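Local coordinates for protein galactitol 1-phosphate 5-dehydrogenase (PDB 4UEJ) that oxidises galactitol 1-phosphate to D-tagatose 6-phosphate with NAD(+), as a zinc-containing member of the alcohol dehydrogenase family that forms a homodimer, at residues E60-I65 with M135-G140; K162-I167 with L183-V188; S187-D192 with G205-F210; Q231-T236 with A254-V259; L245-A250 with K279-I284. All coordinates share one frame; numbering follows the deposited sequence. Where two conformers were deposited one is given.

Contact 1 of 5, residues E60-I65 with M135-G140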
# COMPACT_ATOMS: atom_id res chain seq x y z
N GLU A 60 20.01 2.40 -20.00
CA GLU A 60 19.89 0.96 -20.17
C GLU A 60 20.93 0.57 -21.20
O GLU A 60 20.59 0.39 -22.37
CB GLU A 60 18.50 0.56 -20.67
CG GLU A 60 17.33 0.98 -19.81
CD GLU A 60 16.00 0.58 -20.43
OE1 GLU A 60 15.97 0.30 -21.65
OE2 GLU A 60 14.97 0.52 -19.71
N PHE A 61 22.18 0.46 -20.80
CA PHE A 61 23.20 0.20 -21.80
C PHE A 61 24.38 -0.62 -21.32
O PHE A 61 24.60 -0.79 -20.12
CB PHE A 61 23.71 1.52 -22.42
CG PHE A 61 24.40 2.46 -21.46
CD1 PHE A 61 23.68 3.45 -20.80
CD2 PHE A 61 25.77 2.43 -21.30
CE1 PHE A 61 24.32 4.35 -19.95
CE2 PHE A 61 26.43 3.33 -20.45
CZ PHE A 61 25.70 4.30 -19.79
N SER A 62 25.10 -1.17 -22.29
CA SER A 62 26.31 -1.94 -22.03
C SER A 62 27.40 -1.54 -23.00
O SER A 62 27.15 -0.86 -23.99
CB SER A 62 26.03 -3.44 -22.15
OG SER A 62 25.56 -3.73 -23.46
N GLY A 63 28.61 -1.97 -22.71
CA GLY A 63 29.73 -1.67 -23.57
C GLY A 63 31.00 -2.18 -22.95
O GLY A 63 30.97 -3.01 -22.04
N TYR A 64 32.13 -1.71 -23.46
CA TYR A 64 33.43 -2.15 -22.98
C TYR A 64 34.18 -1.00 -22.35
O TYR A 64 34.10 0.14 -22.83
CB TYR A 64 34.24 -2.75 -24.12
CG TYR A 64 33.60 -3.98 -24.72
CD1 TYR A 64 33.81 -5.23 -24.17
CD2 TYR A 64 32.78 -3.88 -25.83
CE1 TYR A 64 33.22 -6.36 -24.71
CE2 TYR A 64 32.18 -5.00 -26.38
CZ TYR A 64 32.41 -6.23 -25.82
OH TYR A 64 31.82 -7.35 -26.36
N ILE A 65 34.91 -1.30 -21.28
CA ILE A 65 35.77 -0.30 -20.67
C ILE A 65 36.83 0.14 -21.69
O ILE A 65 37.58 -0.68 -22.22
CB ILE A 65 36.45 -0.82 -19.40
CG1 ILE A 65 35.41 -1.18 -18.33
CG2 ILE A 65 37.44 0.22 -18.87
CD1 ILE A 65 34.53 -0.03 -17.91
N MET A 135 28.88 -13.44 -21.88
CA MET A 135 27.60 -12.82 -22.15
C MET A 135 27.66 -11.94 -23.39
O MET A 135 28.52 -11.05 -23.48
CB MET A 135 27.14 -11.99 -20.95
CG MET A 135 25.86 -11.23 -21.19
SD MET A 135 25.25 -10.31 -19.75
CE MET A 135 24.86 -11.64 -18.61
N PRO A 136 26.77 -12.18 -24.36
CA PRO A 136 26.72 -11.30 -25.52
C PRO A 136 26.50 -9.87 -25.03
O PRO A 136 25.61 -9.65 -24.20
CB PRO A 136 25.53 -11.83 -26.33
CG PRO A 136 25.41 -13.27 -25.91
CD PRO A 136 25.76 -13.25 -24.44
N ILE A 137 27.34 -8.95 -25.49
CA ILE A 137 27.39 -7.61 -24.92
C ILE A 137 26.04 -6.90 -25.05
O ILE A 137 25.65 -6.16 -24.15
CB ILE A 137 28.51 -6.76 -25.57
CG1 ILE A 137 28.70 -5.45 -24.81
CG2 ILE A 137 28.26 -6.52 -27.05
CD1 ILE A 137 29.13 -5.65 -23.38
N GLU A 138 25.34 -7.16 -26.14
CA GLU A 138 24.02 -6.58 -26.36
C GLU A 138 23.07 -6.91 -25.22
O GLU A 138 22.25 -6.08 -24.84
CB GLU A 138 23.43 -7.06 -27.69
CG GLU A 138 22.02 -6.55 -27.96
CD GLU A 138 21.47 -7.00 -29.31
OE1 GLU A 138 22.04 -6.59 -30.35
OE2 GLU A 138 20.47 -7.75 -29.32
N ASP A 139 23.19 -8.12 -24.67
CA ASP A 139 22.30 -8.54 -23.58
C ASP A 139 22.47 -7.68 -22.34
O ASP A 139 21.59 -7.62 -21.50
CB ASP A 139 22.55 -9.99 -23.17
CG ASP A 139 22.22 -10.99 -24.26
OD1 ASP A 139 21.86 -10.56 -25.38
OD2 ASP A 139 22.33 -12.20 -23.99
N GLY A 140 23.63 -7.05 -22.23
CA GLY A 140 23.95 -6.26 -21.05
C GLY A 140 23.04 -5.06 -20.90
O GLY A 140 22.83 -4.56 -19.79
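Ser62 and Ile137 carry most of this contact, and each owes its role to its torsions. In Ser62, OG occupies the crowded position between the backbone N and the carbonyl carbon (chi1 59°), which turns the hydroxyl onto the backbone of residues 135-140. It donates to Ile137 O over a short 2.5 Å from Ser62 OG, arriving above the carbonyl plane rather than along a lone pair. Ile137 O also accepts Gly140 N at 2.9 Å, so two donors grip it. Strand 60-68 belongs to the GroES-like catalytic domain, lying antiparallel between strands 27-36 and 80-83, and the turn pressed on it leads into helix 143-155. Ile137 holds CG1 anti to its backbone N (chi1 -171°), and chi2 of 62° then turns Ile137 CD1 to within 3.5 Å of Gly63 O. That methyl sits 4.1 Å above the plane of the Tyr64 ring, offset toward its rim, while Ile137 CB meets Tyr64 OH at 3.5 Å. Ser62 CB packs against Gly140 C at 3.6 Å, an approach made possible because no side chain projects from Gly140 toward the strand. Glu138 faces away and forms a salt bridge with Arg320.

Contact 2 of 5, residues K162-I167 with L183-V188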
# COMPACT_ATOMS: atom_id res chain seq x y z
N LYS A 162 3.82 -17.89 -5.38
CA LYS A 162 2.77 -16.89 -5.45
C LYS A 162 2.06 -16.88 -6.80
O LYS A 162 2.60 -17.32 -7.83
CB LYS A 162 3.31 -15.49 -5.14
CG LYS A 162 3.88 -15.37 -3.74
CD LYS A 162 4.33 -13.95 -3.40
CE LYS A 162 4.86 -13.89 -1.97
NZ LYS A 162 5.52 -12.58 -1.62
N ASN A 163 0.84 -16.36 -6.79
CA ASN A 163 0.11 -16.16 -8.02
C ASN A 163 0.39 -14.76 -8.51
O ASN A 163 -0.18 -13.78 -8.02
CB ASN A 163 -1.38 -16.41 -7.79
CG ASN A 163 -1.68 -17.87 -7.53
OD1 ASN A 163 -1.28 -18.72 -8.32
ND2 ASN A 163 -2.35 -18.17 -6.42
N VAL A 164 1.29 -14.67 -9.47
CA VAL A 164 1.80 -13.39 -9.92
C VAL A 164 0.94 -12.88 -11.05
O VAL A 164 0.53 -13.63 -11.95
CB VAL A 164 3.28 -13.51 -10.35
CG1 VAL A 164 3.79 -12.21 -10.98
CG2 VAL A 164 4.14 -13.85 -9.13
N ILE A 165 0.63 -11.60 -10.97
CA ILE A 165 -0.12 -10.94 -12.03
C ILE A 165 0.70 -9.74 -12.47
O ILE A 165 1.02 -8.87 -11.66
CB ILE A 165 -1.52 -10.49 -11.54
CG1 ILE A 165 -2.29 -11.69 -11.00
CG2 ILE A 165 -2.28 -9.79 -12.66
CD1 ILE A 165 -3.68 -11.32 -10.46
N ILE A 166 1.05 -9.70 -13.75
CA ILE A 166 1.80 -8.59 -14.29
C ILE A 166 0.89 -7.74 -15.15
O ILE A 166 0.35 -8.21 -16.14
CB ILE A 166 3.01 -9.05 -15.15
CG1 ILE A 166 3.91 -10.02 -14.35
CG2 ILE A 166 3.77 -7.82 -15.66
CD1 ILE A 166 4.47 -9.46 -13.02
N ILE A 167 0.70 -6.48 -14.77
CA ILE A 167 -0.17 -5.61 -15.54
C ILE A 167 0.73 -4.69 -16.36
O ILE A 167 1.56 -3.97 -15.83
CB ILE A 167 -1.13 -4.80 -14.65
CG1 ILE A 167 -2.01 -5.74 -13.82
CG2 ILE A 167 -2.02 -3.92 -15.49
CD1 ILE A 167 -2.76 -5.01 -12.69
N LEU A 183 11.82 -17.75 -10.98
CA LEU A 183 11.97 -17.64 -9.54
C LEU A 183 10.89 -18.41 -8.80
O LEU A 183 10.73 -18.27 -7.59
CB LEU A 183 11.94 -16.17 -9.12
CG LEU A 183 13.07 -15.32 -9.72
CD1 LEU A 183 12.76 -13.87 -9.48
CD2 LEU A 183 14.40 -15.70 -9.12
N GLY A 184 10.12 -19.20 -9.54
CA GLY A 184 9.24 -20.18 -8.94
C GLY A 184 7.83 -19.74 -8.57
O GLY A 184 7.21 -20.34 -7.70
N ALA A 185 7.32 -18.71 -9.23
CA ALA A 185 5.91 -18.35 -9.08
C ALA A 185 5.01 -19.56 -9.34
O ALA A 185 5.29 -20.39 -10.22
CB ALA A 185 5.55 -17.22 -10.04
N LYS A 186 3.92 -19.67 -8.59
CA LYS A 186 2.95 -20.74 -8.77
C LYS A 186 2.25 -20.59 -10.11
O LYS A 186 2.05 -21.57 -10.84
CB LYS A 186 1.92 -20.74 -7.64
CG LYS A 186 0.80 -21.75 -7.84
CD LYS A 186 -0.19 -21.73 -6.68
CE LYS A 186 -1.33 -22.70 -6.89
NZ LYS A 186 -0.89 -24.12 -6.78
N SER A 187 1.88 -19.36 -10.43
CA SER A 187 1.29 -19.04 -11.72
C SER A 187 1.71 -17.63 -12.11
O SER A 187 2.08 -16.82 -11.26
CB SER A 187 -0.23 -19.14 -11.67
OG SER A 187 -0.75 -18.13 -10.80
N VAL A 188 1.65 -17.33 -13.41
CA VAL A 188 1.82 -15.96 -13.85
C VAL A 188 0.71 -15.61 -14.83
O VAL A 188 0.46 -16.36 -15.78
CB VAL A 188 3.20 -15.74 -14.52
CG1 VAL A 188 3.36 -14.29 -14.91
CG2 VAL A 188 4.30 -16.20 -13.60
O HOH W 1 -1.41 -15.61 -11.67
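A beta-alpha-beta crossover of the Rossmann-type domain begins here: strand 163-167 and strand 187-192 run parallel, joined by helix 171-182. Gly184, with positive phi, ends that helix in a Schellman motif and turns the chain back to the sheet. Lys186 N then donates to Lys162 O at 2.8 Å, and Ser187 N adds a weak bond to the same oxygen. The register is fixed further on by Val164 N, which reaches Ser187 O at 2.9 Å with a fairly straight N-H...O angle of 161°. Side chains reinforce the pairing. Ser187 OG, between its backbone N and carbonyl carbon (chi1 66°), donates a hydrogen bond to Asn163 OD1 at 2.6 Å, in the carbonyl plane and on a lone pair. A water donates both to this hydroxyl and to Val164 O, while the aliphatic part of Lys186 runs alongside the amide, with Lys186 CD 3.6 Å from Asn163 OD1. On the other face Val164 CG2 touches Ala185 CB at 3.8 Å. There Val188 is covered by Ile177, Ala180 and Val181 of helix 171-182; along its other edge strand 163-167 pairs with strand 231-235, and Asn163 ND2 donates a hydrogen bond to Phe229 O.

Contact 3 of 5, residues S187-D192 with G205-F210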
# COMPACT_ATOMS: atom_id res chain seq x y z
N SER A 187 1.88 -19.36 -10.43
CA SER A 187 1.29 -19.04 -11.72
C SER A 187 1.71 -17.63 -12.11
O SER A 187 2.08 -16.82 -11.26
CB SER A 187 -0.23 -19.14 -11.67
OG SER A 187 -0.75 -18.13 -10.80
N VAL A 188 1.65 -17.33 -13.41
CA VAL A 188 1.82 -15.96 -13.85
C VAL A 188 0.71 -15.61 -14.83
O VAL A 188 0.46 -16.36 -15.78
CB VAL A 188 3.20 -15.74 -14.52
CG1 VAL A 188 3.36 -14.29 -14.91
CG2 VAL A 188 4.30 -16.20 -13.60
N THR A 189 0.04 -14.50 -14.56
CA THR A 189 -1.03 -13.99 -15.41
C THR A 189 -0.57 -12.66 -15.99
O THR A 189 0.01 -11.86 -15.27
CB THR A 189 -2.33 -13.79 -14.60
OG1 THR A 189 -2.83 -15.07 -14.19
CG2 THR A 189 -3.38 -13.06 -15.42
N ALA A 190 -0.83 -12.42 -17.27
CA ALA A 190 -0.44 -11.13 -17.85
C ALA A 190 -1.67 -10.36 -18.31
O ALA A 190 -2.57 -10.93 -18.90
CB ALA A 190 0.54 -11.34 -19.01
N ILE A 191 -1.69 -9.05 -18.05
CA ILE A 191 -2.81 -8.21 -18.41
C ILE A 191 -2.35 -7.00 -19.20
O ILE A 191 -1.41 -6.33 -18.81
CB ILE A 191 -3.58 -7.74 -17.15
CG1 ILE A 191 -3.99 -8.94 -16.29
CG2 ILE A 191 -4.78 -6.89 -17.55
CD1 ILE A 191 -4.79 -8.57 -15.02
N ASP A 192 -3.01 -6.71 -20.33
CA ASP A 192 -2.62 -5.57 -21.16
C ASP A 192 -3.78 -5.08 -22.02
O ASP A 192 -4.71 -5.84 -22.30
CB ASP A 192 -1.43 -5.93 -22.05
CG ASP A 192 -0.71 -4.71 -22.59
OD1 ASP A 192 -0.13 -3.96 -21.78
OD2 ASP A 192 -0.72 -4.49 -23.82
N GLY A 205 5.85 -17.81 -20.52
CA GLY A 205 5.42 -18.58 -19.38
C GLY A 205 4.16 -18.12 -18.66
O GLY A 205 3.76 -18.76 -17.68
N ALA A 206 3.51 -17.05 -19.11
CA ALA A 206 2.22 -16.70 -18.51
C ALA A 206 1.23 -17.80 -18.85
O ALA A 206 1.15 -18.24 -19.99
CB ALA A 206 1.72 -15.33 -18.99
N MET A 207 0.49 -18.29 -17.86
CA MET A 207 -0.42 -19.40 -18.11
C MET A 207 -1.76 -18.89 -18.62
O MET A 207 -2.55 -19.65 -19.20
CB MET A 207 -0.58 -20.26 -16.87
CG MET A 207 -0.76 -19.50 -15.56
SD MET A 207 -2.48 -19.12 -15.20
CE MET A 207 -3.21 -20.75 -15.18
N GLN A 208 -2.02 -17.60 -18.42
CA GLN A 208 -3.18 -16.95 -19.02
C GLN A 208 -2.97 -15.45 -19.15
O GLN A 208 -2.12 -14.87 -18.47
CB GLN A 208 -4.42 -17.23 -18.19
CG GLN A 208 -4.37 -16.56 -16.84
CD GLN A 208 -5.47 -17.04 -15.93
OE1 GLN A 208 -6.43 -17.68 -16.38
NE2 GLN A 208 -5.35 -16.74 -14.64
N THR A 209 -3.74 -14.85 -20.05
CA THR A 209 -3.69 -13.42 -20.33
C THR A 209 -5.09 -12.82 -20.41
O THR A 209 -6.02 -13.45 -20.92
CB THR A 209 -2.96 -13.12 -21.66
OG1 THR A 209 -3.62 -13.78 -22.74
CG2 THR A 209 -1.51 -13.59 -21.60
N PHE A 210 -5.24 -11.61 -19.89
CA PHE A 210 -6.48 -10.86 -20.00
C PHE A 210 -6.25 -9.58 -20.81
O PHE A 210 -5.35 -8.79 -20.49
CB PHE A 210 -7.03 -10.48 -18.62
CG PHE A 210 -7.19 -11.64 -17.68
CD1 PHE A 210 -7.54 -12.90 -18.14
CD2 PHE A 210 -7.02 -11.47 -16.31
CE1 PHE A 210 -7.70 -13.97 -17.27
CE2 PHE A 210 -7.18 -12.52 -15.43
CZ PHE A 210 -7.53 -13.78 -15.91
O HOH W 2 2.48 -19.42 -15.19
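Gly205 leaves helix 196-203 through a Schellman motif, and its carbonyl O accepts from a water that in turn accepts Val188 N. Ala206 follows with its CB 4.2 Å from Ala190 CB, on the face of the sheet that helix 196-203 covers. Met207 N donates to Val188 O at 2.8 Å, nearly along the C=O axis. Met207 CG, between the backbone N and the carbonyl carbon (chi1 44°), lies 3.9 Å from Ser187 CB; bends at chi2 and chi3 then fold SD and CE. Gln208 extends beyond CG, and Gln208 NE2 donates to Thr189 OG1 at 3.1 Å, with the hydroxyl in the plane of the amide; Gln208 O accepts Ala190 N. The two strands are parallel, their axes 23° apart, and form the second beta-alpha-beta unit of the Rossmann-type sheet, with strand 208-211 outermost within this chain. Thr209 CG2 meets Ala190 CB at 4.0 Å. Phe210 takes Thr189 CG2 over one ring face, the methyl 4.2 Å from the ring centroid and 26° off its normal, while Ile191 CD1 touches Phe210 CD2 at the ring edge, 3.9 Å away. Phe210 N donates to Ala190 O, and Phe210 O accepts Asp192 N at 3.1 Å; the Asp192 carboxylate turns to Ala169 N and Ser194 N.

Contact 4 of 5, residues Q231-T236 with A254-V259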
# COMPACT_ATOMS: atom_id res chain seq x y z
N GLN A 231 -1.59 -13.68 -4.04
CA GLN A 231 -1.30 -12.90 -5.23
C GLN A 231 -0.22 -11.87 -5.01
O GLN A 231 -0.12 -11.26 -3.95
CB GLN A 231 -2.55 -12.20 -5.74
CG GLN A 231 -3.52 -13.11 -6.42
CD GLN A 231 -4.74 -12.38 -6.90
OE1 GLN A 231 -4.93 -11.21 -6.59
NE2 GLN A 231 -5.57 -13.06 -7.67
N LEU A 232 0.57 -11.68 -6.04
CA LEU A 232 1.51 -10.57 -6.13
C LEU A 232 1.27 -9.93 -7.48
O LEU A 232 1.53 -10.55 -8.53
CB LEU A 232 2.95 -11.07 -5.98
CG LEU A 232 4.05 -10.07 -6.33
CD1 LEU A 232 3.89 -8.84 -5.45
CD2 LEU A 232 5.42 -10.73 -6.14
N ILE A 233 0.75 -8.72 -7.45
CA ILE A 233 0.38 -8.00 -8.65
C ILE A 233 1.41 -6.90 -8.89
O ILE A 233 1.68 -6.09 -8.00
CB ILE A 233 -1.02 -7.40 -8.51
CG1 ILE A 233 -2.04 -8.47 -8.08
CG2 ILE A 233 -1.43 -6.69 -9.77
CD1 ILE A 233 -3.43 -7.92 -7.78
N LEU A 234 2.01 -6.89 -10.06
CA LEU A 234 2.92 -5.79 -10.40
C LEU A 234 2.25 -4.88 -11.40
O LEU A 234 1.92 -5.30 -12.51
CB LEU A 234 4.23 -6.30 -10.98
CG LEU A 234 5.39 -6.57 -10.04
CD1 LEU A 234 5.02 -7.70 -9.08
CD2 LEU A 234 6.64 -6.92 -10.86
N GLU A 235 2.06 -3.63 -11.01
CA GLU A 235 1.51 -2.61 -11.89
C GLU A 235 2.68 -1.96 -12.61
O GLU A 235 3.42 -1.17 -12.00
CB GLU A 235 0.70 -1.58 -11.09
CG GLU A 235 -0.35 -0.87 -11.91
CD GLU A 235 0.24 -0.22 -13.14
OE1 GLU A 235 1.06 0.71 -13.01
OE2 GLU A 235 -0.07 -0.70 -14.25
N THR A 236 2.84 -2.25 -13.90
CA THR A 236 3.96 -1.70 -14.66
C THR A 236 3.52 -0.68 -15.72
O THR A 236 4.37 -0.01 -16.31
CB THR A 236 4.77 -2.82 -15.37
OG1 THR A 236 4.04 -3.34 -16.48
CG2 THR A 236 5.07 -3.94 -14.39
N ALA A 254 -3.85 -9.69 -1.22
CA ALA A 254 -2.90 -9.61 -2.31
C ALA A 254 -1.86 -8.57 -2.01
O ALA A 254 -2.12 -7.60 -1.28
CB ALA A 254 -3.59 -9.29 -3.65
N GLN A 255 -0.66 -8.80 -2.52
CA GLN A 255 0.38 -7.79 -2.56
C GLN A 255 0.30 -7.07 -3.88
O GLN A 255 0.25 -7.71 -4.95
CB GLN A 255 1.76 -8.40 -2.38
CG GLN A 255 2.05 -8.95 -1.00
CD GLN A 255 3.33 -9.75 -1.01
OE1 GLN A 255 3.45 -10.75 -1.73
NE2 GLN A 255 4.30 -9.29 -0.25
N LEU A 256 0.31 -5.75 -3.85
CA LEU A 256 0.26 -4.97 -5.08
C LEU A 256 1.46 -4.03 -5.16
O LEU A 256 1.51 -3.00 -4.49
CB LEU A 256 -1.04 -4.17 -5.17
CG LEU A 256 -1.15 -3.05 -6.21
CD1 LEU A 256 -0.76 -3.54 -7.61
CD2 LEU A 256 -2.56 -2.49 -6.21
N ALA A 257 2.42 -4.41 -6.01
CA ALA A 257 3.65 -3.64 -6.18
C ALA A 257 3.50 -2.63 -7.30
O ALA A 257 3.19 -2.99 -8.44
CB ALA A 257 4.82 -4.55 -6.44
N LEU A 258 3.74 -1.37 -6.97
CA LEU A 258 3.55 -0.29 -7.92
C LEU A 258 4.90 0.06 -8.50
O LEU A 258 5.78 0.53 -7.79
CB LEU A 258 2.93 0.93 -7.24
CG LEU A 258 1.57 0.73 -6.57
CD1 LEU A 258 1.15 2.00 -5.84
CD2 LEU A 258 0.52 0.32 -7.58
N VAL A 259 5.03 -0.16 -9.80
CA VAL A 259 6.29 0.01 -10.49
C VAL A 259 6.20 1.21 -11.42
O VAL A 259 7.15 1.97 -11.59
CB VAL A 259 6.64 -1.27 -11.27
CG1 VAL A 259 7.96 -1.13 -11.98
CG2 VAL A 259 6.64 -2.47 -10.32
O HOH W 3 1.22 -12.44 -1.88
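Neighbouring side chains on these two parallel strands lie in pairs, cross-strand partners sharing a face of the sheet. On one face, Leu232 and Gln255 cross obliquely: Leu232 CG is anti to its backbone N (chi1 168°), which carries CD1 to 3.8 Å from Gln255 CB. Further along, Leu234 CD1 comes 4.1 Å from Ala257 CB. On the other face, Ile233 crosses Leu256 in the same oblique way, with Ile233 CG2 3.9 Å from Leu256 CD1, and Glu235 CB leans on Leu258 CD2 at 4.0 Å. At the start Gln231 CB meets Ala254 CB at 3.7 Å, while a water bridges Gln231 O and Gln255 OE1, which also accepts from Lys162 NZ. Backbone bonds set this order: Ile233 N to Gln255 O is 2.7 Å and nearly straight at 172°, and Val259 N closes the series on Glu235 O. Val259 CB is tight against Glu235 O at 3.3 Å, and the Val259 side chain lies about 5 Å from a bound glycerol. Glu235 aims its carboxylate at Thr242 OG1 and the backbone N of Ala237 and Gly238. Helix 143-155 covers the Leu232-Leu234 face; helix 240-249, covering Ile233 and Leu256, links the strands as a beta-alpha-beta crossover of the Rossmann-type sheet, and strand 163-167 flanks strand 231-235.

Contact 5 of 5, residues L245-A250 with K279-I284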
# COMPACT_ATOMS: atom_id res chain seq x y z
N LEU A 245 -7.50 -0.98 -11.79
CA LEU A 245 -7.78 -2.36 -12.15
C LEU A 245 -7.16 -3.33 -11.15
O LEU A 245 -7.79 -4.31 -10.72
CB LEU A 245 -7.26 -2.66 -13.56
CG LEU A 245 -7.45 -4.12 -13.99
CD1 LEU A 245 -8.91 -4.40 -14.20
CD2 LEU A 245 -6.65 -4.39 -15.26
N ALA A 246 -5.93 -3.03 -10.75
CA ALA A 246 -5.21 -3.91 -9.85
C ALA A 246 -5.97 -4.06 -8.53
O ALA A 246 -6.12 -5.16 -8.00
CB ALA A 246 -3.80 -3.37 -9.60
N VAL A 247 -6.49 -2.95 -8.02
CA VAL A 247 -7.25 -3.00 -6.78
C VAL A 247 -8.54 -3.76 -6.97
O VAL A 247 -8.94 -4.57 -6.13
CB VAL A 247 -7.55 -1.58 -6.25
CG1 VAL A 247 -8.51 -1.64 -5.06
CG2 VAL A 247 -6.24 -0.90 -5.86
N GLU A 248 -9.21 -3.52 -8.10
CA GLU A 248 -10.49 -4.17 -8.37
C GLU A 248 -10.37 -5.69 -8.55
O GLU A 248 -11.27 -6.43 -8.15
CB GLU A 248 -11.16 -3.55 -9.59
CG GLU A 248 -11.69 -2.14 -9.31
CD GLU A 248 -12.86 -2.14 -8.32
OE1 GLU A 248 -13.57 -3.16 -8.24
OE2 GLU A 248 -13.06 -1.12 -7.64
N ILE A 249 -9.28 -6.17 -9.14
CA ILE A 249 -9.19 -7.60 -9.38
C ILE A 249 -8.53 -8.35 -8.26
O ILE A 249 -8.63 -9.57 -8.19
CB ILE A 249 -8.43 -7.92 -10.70
CG1 ILE A 249 -6.95 -7.57 -10.57
CG2 ILE A 249 -9.10 -7.20 -11.86
CD1 ILE A 249 -6.14 -7.96 -11.79
N ALA A 250 -7.87 -7.62 -7.36
CA ALA A 250 -7.02 -8.27 -6.36
C ALA A 250 -7.80 -9.26 -5.49
O ALA A 250 -8.96 -9.04 -5.15
CB ALA A 250 -6.35 -7.23 -5.47
N LYS A 279 -10.12 -5.95 1.37
CA LYS A 279 -9.30 -7.08 0.96
C LYS A 279 -8.02 -7.17 1.76
O LYS A 279 -7.27 -8.13 1.63
CB LYS A 279 -8.96 -7.01 -0.53
CG LYS A 279 -10.19 -6.92 -1.44
CD LYS A 279 -9.75 -6.77 -2.89
CE LYS A 279 -10.95 -6.67 -3.81
NZ LYS A 279 -10.55 -6.74 -5.24
N GLU A 280 -7.78 -6.17 2.60
CA GLU A 280 -6.52 -6.05 3.34
C GLU A 280 -5.31 -6.22 2.42
O GLU A 280 -4.42 -7.02 2.67
CB GLU A 280 -6.49 -7.03 4.51
CG GLU A 280 -7.46 -6.57 5.62
CD GLU A 280 -7.35 -7.35 6.93
OE1 GLU A 280 -7.06 -8.56 6.93
OE2 GLU A 280 -7.55 -6.73 7.99
N LEU A 281 -5.30 -5.43 1.35
CA LEU A 281 -4.19 -5.44 0.43
C LEU A 281 -2.96 -4.84 1.09
O LEU A 281 -3.06 -4.08 2.06
CB LEU A 281 -4.52 -4.65 -0.83
CG LEU A 281 -5.79 -5.08 -1.56
CD1 LEU A 281 -5.95 -4.27 -2.82
CD2 LEU A 281 -5.72 -6.58 -1.87
N THR A 282 -1.80 -5.22 0.58
CA THR A 282 -0.55 -4.53 0.90
C THR A 282 -0.06 -3.91 -0.38
O THR A 282 0.24 -4.62 -1.34
CB THR A 282 0.50 -5.48 1.44
OG1 THR A 282 0.03 -6.08 2.65
CG2 THR A 282 1.78 -4.72 1.72
N VAL A 283 0.00 -2.59 -0.40
CA VAL A 283 0.42 -1.87 -1.59
C VAL A 283 1.86 -1.43 -1.34
O VAL A 283 2.15 -0.77 -0.35
CB VAL A 283 -0.49 -0.66 -1.88
CG1 VAL A 283 -0.02 0.10 -3.11
CG2 VAL A 283 -1.93 -1.13 -2.07
N ILE A 284 2.75 -1.82 -2.25
CA ILE A 284 4.19 -1.69 -2.08
C ILE A 284 4.71 -0.73 -3.12
O ILE A 284 4.69 -1.03 -4.31
CB ILE A 284 4.88 -3.06 -2.23
CG1 ILE A 284 4.34 -4.05 -1.18
CG2 ILE A 284 6.40 -2.95 -2.20
CD1 ILE A 284 4.63 -5.51 -1.52
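Lys279 spans the gap between the turn after helix 270-278 and the C-terminal end of helix 240-249. Its CB points toward residues 245-250, with CG anti to the carbonyl carbon (chi1 -57°), and from CG outward the chain is fully extended. Lys279 CD is the first atom to meet a polar partner, resting 3.3 Å from Ala250 O. Lys279 CE stays by Ala250 O at 3.4 Å. At the tip, Lys279 NZ donates to Ala250 O over 2.8 Å, in the carbonyl plane and on a lone pair. It also donates to Val247 O, again 2.8 Å from Lys279 NZ and in the carbonyl plane. A third bond, to Glu248 O at 3.0 Å from Lys279 NZ, is weak. Two good bonds and one weak one thus hold the ammonium group, whose positive charge probably suits the negative end of the helix dipole. The Glu248 carboxylate stays clear of it, its OE1 5.6 Å from Lys279 NZ, and forms a salt bridge with Lys275. Beside the lysine, Leu281 CD2 packs on Ala250 CB at 3.7 Å. Beyond Leu281, Val283 pairs antiparallel with a strand of the second subunit. The lysine thus binds carbonyls at the C-terminal end of helix 240-249, beside the outermost strand within this chain of the Rossmann-type sheet; that sheet continues across the dimer interface, as in other dimeric alcohol dehydrogenases.

How the contacts relate
From the N terminus, contact 1 closes the first loop, which holds the four-cysteine zinc site, and ties the catalytic domain's strand 60-68 to the approach of helix 143-155. It stands apart, its centre 28 to 37 Å from the others. Contact 3 opens on the stretch where contact 2 ends, sharing Ser187 and Val188, and the two close successive beta-alpha-beta units. After helix 217-223 the chain enters strand 231-235 on the other side of strand 163-167, where Ile165 O and Leu234 N join contact 2 to contact 4. Contacts 4 and 5 cross, because residues 245-250 lie inside the loop closed by contact 4 and residues 279-284 lie beyond it. Together these four contacts span the six-stranded parallel sheet as far as the dimer interface.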